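Local structure of EtuB protein (Clostridium kluyveri DSM 555, 3IO0) at residues Ile42-Val47 against Gly83-Leu88. The protein probably forms part of the shell of a bacterial microcompartment associated with ethanol utilisation, as a trimer of chains with tandem BMC domains. Numbering follows the deposited sequence.
Sequences IISARV and GIFIVL
Ile-43 and Ile-86 face each other as a hydrogen-bonded antiparallel pair: Ile-43 N donates to Ile-86 O at 2.9 Å. Ile-86 N returns a bond to Ile-43 O, nearly straight with an N-H...O angle of 169°. Ala-45 and Ile-84 form the next such pair. The ladder, tight at 43/86, weakens through 45/84 toward the 46/83 end. Ile-84 N to Ala-45 O stretches to 3.3 Å, its donor tilted 29° from the carbonyl plane, and the last bond, Gly-83 N to Arg-46 O at 3.5 Å, is weak; there the arginine side chain leaves the pair, its NE salt-bridged to Asp-75. This loose end is not a solvent side, since all the touching residues, Arg-46 and Gly-83 included, are buried.

The two faces differ in what covers them. The face of Ala-45 and Ile-84 lies under helix 50-61 of the same chain. Here Ala-45 CB meets Ile-84 CG2 at 3.6 Å; Ile-84 CG1 is anti to its backbone N (chi1 -173°), which leaves CG2 between that N and the carbonyl carbon. Ile-43 and Ile-86 share this face, CB to CB 4.2 Å. On the other face, Ile-42 CG2 approaches Phe-85 CE1 obliquely at 4.0 Å, Ile-42 lies beside Val-87, and Ser-44 OG sits at the ring edge. That hydroxyl is satisfied by Gly-155 N of a second subunit, whose Met-158 and Ala-154 cover Ile-42 and Phe-85.

The contact thus joins the middle strand 39-45 of the first BMC domain's sheet to its inner neighbour 84-90, with strand 15-20 flanking 39-45, strand 66-71 flanking 84-90, and helix 50-61 packed over Ala-45 and Ile-84.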
loop_
_atom_site.group_PDB
_atom_site.type_symbol
_atom_site.label_atom_id
_atom_site.label_comp_id
_atom_site.label_asym_id
_atom_site.label_seq_id
_atom_site.Cartn_x
_atom_site.Cartn_y
_atom_site.Cartn_z
ATOM N N ILE A 42 8.036 -11.480 18.937
ATOM C CA ILE A 42 7.683 -10.604 17.829
ATOM C C ILE A 42 8.813 -9.654 17.465
ATOM O O ILE A 42 9.426 -9.038 18.334
ATOM C CB ILE A 42 6.415 -9.775 18.149
ATOM C CG1 ILE A 42 5.215 -10.697 18.384
ATOM C CG2 ILE A 42 6.132 -8.754 17.032
ATOM C CD1 ILE A 42 4.094 -10.073 19.177
ATOM N N ILE A 43 9.093 -9.553 16.170
ATOM C CA ILE A 43 9.903 -8.463 15.639
ATOM C C ILE A 43 8.999 -7.719 14.679
ATOM O O ILE A 43 8.504 -8.301 13.716
ATOM C CB ILE A 43 11.192 -8.951 14.922
ATOM C CG1 ILE A 43 12.035 -9.842 15.839
ATOM C CG2 ILE A 43 12.023 -7.771 14.463
ATOM C CD1 ILE A 43 12.622 -9.118 17.043
ATOM N N SER A 44 8.766 -6.445 14.967
ATOM C CA SER A 44 7.866 -5.619 14.176
ATOM C C SER A 44 8.551 -4.291 13.887
ATOM O O SER A 44 9.126 -3.700 14.797
ATOM C CB SER A 44 6.560 -5.389 14.946
ATOM O OG SER A 44 5.546 -4.841 14.111
ATOM N N ALA A 45 8.501 -3.820 12.642
ATOM C CA ALA A 45 9.159 -2.559 12.286
ATOM C C ALA A 45 8.459 -1.775 11.193
ATOM O O ALA A 45 7.750 -2.348 10.349
ATOM C CB ALA A 45 10.590 -2.797 11.887
ATOM N N ARG A 46 8.680 -0.464 11.204
ATOM C CA ARG A 46 8.088 0.408 10.208
ATOM C C ARG A 46 8.933 0.402 8.952
ATOM O O ARG A 46 8.397 0.430 7.851
ATOM C CB ARG A 46 7.954 1.839 10.735
ATOM C CG ARG A 46 7.118 1.980 12.017
ATOM C CD ARG A 46 5.645 1.655 11.807
ATOM N NE ARG A 46 5.077 2.352 10.648
ATOM C CZ ARG A 46 4.817 3.653 10.588
ATOM N NH1 ARG A 46 5.075 4.442 11.623
ATOM N NH2 ARG A 46 4.303 4.165 9.480
ATOM N N VAL A 47 10.255 0.356 9.113
ATOM C CA VAL A 47 11.155 0.483 7.960
ATOM C C VAL A 47 12.033 -0.749 7.706
ATOM O O VAL A 47 12.868 -1.123 8.532
ATOM C CB VAL A 47 12.017 1.787 8.026
ATOM C CG1 VAL A 47 13.010 1.854 6.859
ATOM C CG2 VAL A 47 11.124 3.025 8.045
ATOM N N GLY A 83 8.221 -2.446 5.896
ATOM C CA GLY A 83 7.124 -3.276 6.344
ATOM C C GLY A 83 7.634 -4.610 6.882
ATOM O O GLY A 83 7.895 -5.522 6.090
ATOM N N ILE A 84 7.792 -4.782 8.195
ATOM C CA ILE A 84 8.111 -6.151 8.655
ATOM C C ILE A 84 7.391 -6.643 9.919
ATOM O O ILE A 84 7.315 -5.927 10.919
ATOM C CB ILE A 84 9.635 -6.449 8.679
ATOM C CG1 ILE A 84 9.904 -7.916 9.002
ATOM C CG2 ILE A 84 10.344 -5.580 9.652
ATOM C CD1 ILE A 84 9.577 -8.885 7.884
ATOM N N PHE A 85 6.861 -7.864 9.856
ATOM C CA PHE A 85 6.162 -8.466 10.988
ATOM C C PHE A 85 6.480 -9.952 11.106
ATOM O O PHE A 85 5.983 -10.777 10.333
ATOM C CB PHE A 85 4.660 -8.239 10.875
ATOM C CG PHE A 85 3.853 -8.857 11.987
ATOM C CD1 PHE A 85 3.952 -8.381 13.292
ATOM C CD2 PHE A 85 2.960 -9.893 11.720
ATOM C CE1 PHE A 85 3.187 -8.944 14.327
ATOM C CE2 PHE A 85 2.203 -10.461 12.737
ATOM C CZ PHE A 85 2.314 -9.980 14.049
ATOM N N ILE A 86 7.326 -10.273 12.083
ATOM C CA ILE A 86 7.833 -11.624 12.282
ATOM C C ILE A 86 7.373 -12.130 13.634
ATOM O O ILE A 86 7.566 -11.456 14.652
ATOM C CB ILE A 86 9.366 -11.649 12.217
ATOM C CG1 ILE A 86 9.834 -11.269 10.814
ATOM C CG2 ILE A 86 9.897 -13.015 12.589
ATOM C CD1 ILE A 86 11.293 -10.875 10.733
ATOM N N VAL A 87 6.743 -13.305 13.636
ATOM C CA VAL A 87 6.331 -13.956 14.872
ATOM C C VAL A 87 6.992 -15.318 14.972
ATOM O O VAL A 87 6.836 -16.159 14.090
ATOM C CB VAL A 87 4.786 -14.073 15.009
ATOM C CG1 VAL A 87 4.405 -14.805 16.272
ATOM C CG2 VAL A 87 4.156 -12.700 15.038
ATOM N N LEU A 88 7.746 -15.506 16.053
ATOM C CA LEU A 88 8.383 -16.769 16.374
ATOM C C LEU A 88 7.607 -17.451 17.490
ATOM O O LEU A 88 7.135 -16.777 18.411
ATOM C CB LEU A 88 9.814 -16.521 16.841
ATOM C CG LEU A 88 10.746 -15.725 15.936
ATOM C CD1 LEU A 88 12.099 -15.531 16.600
ATOM C CD2 LEU A 88 10.889 -16.434 14.602
#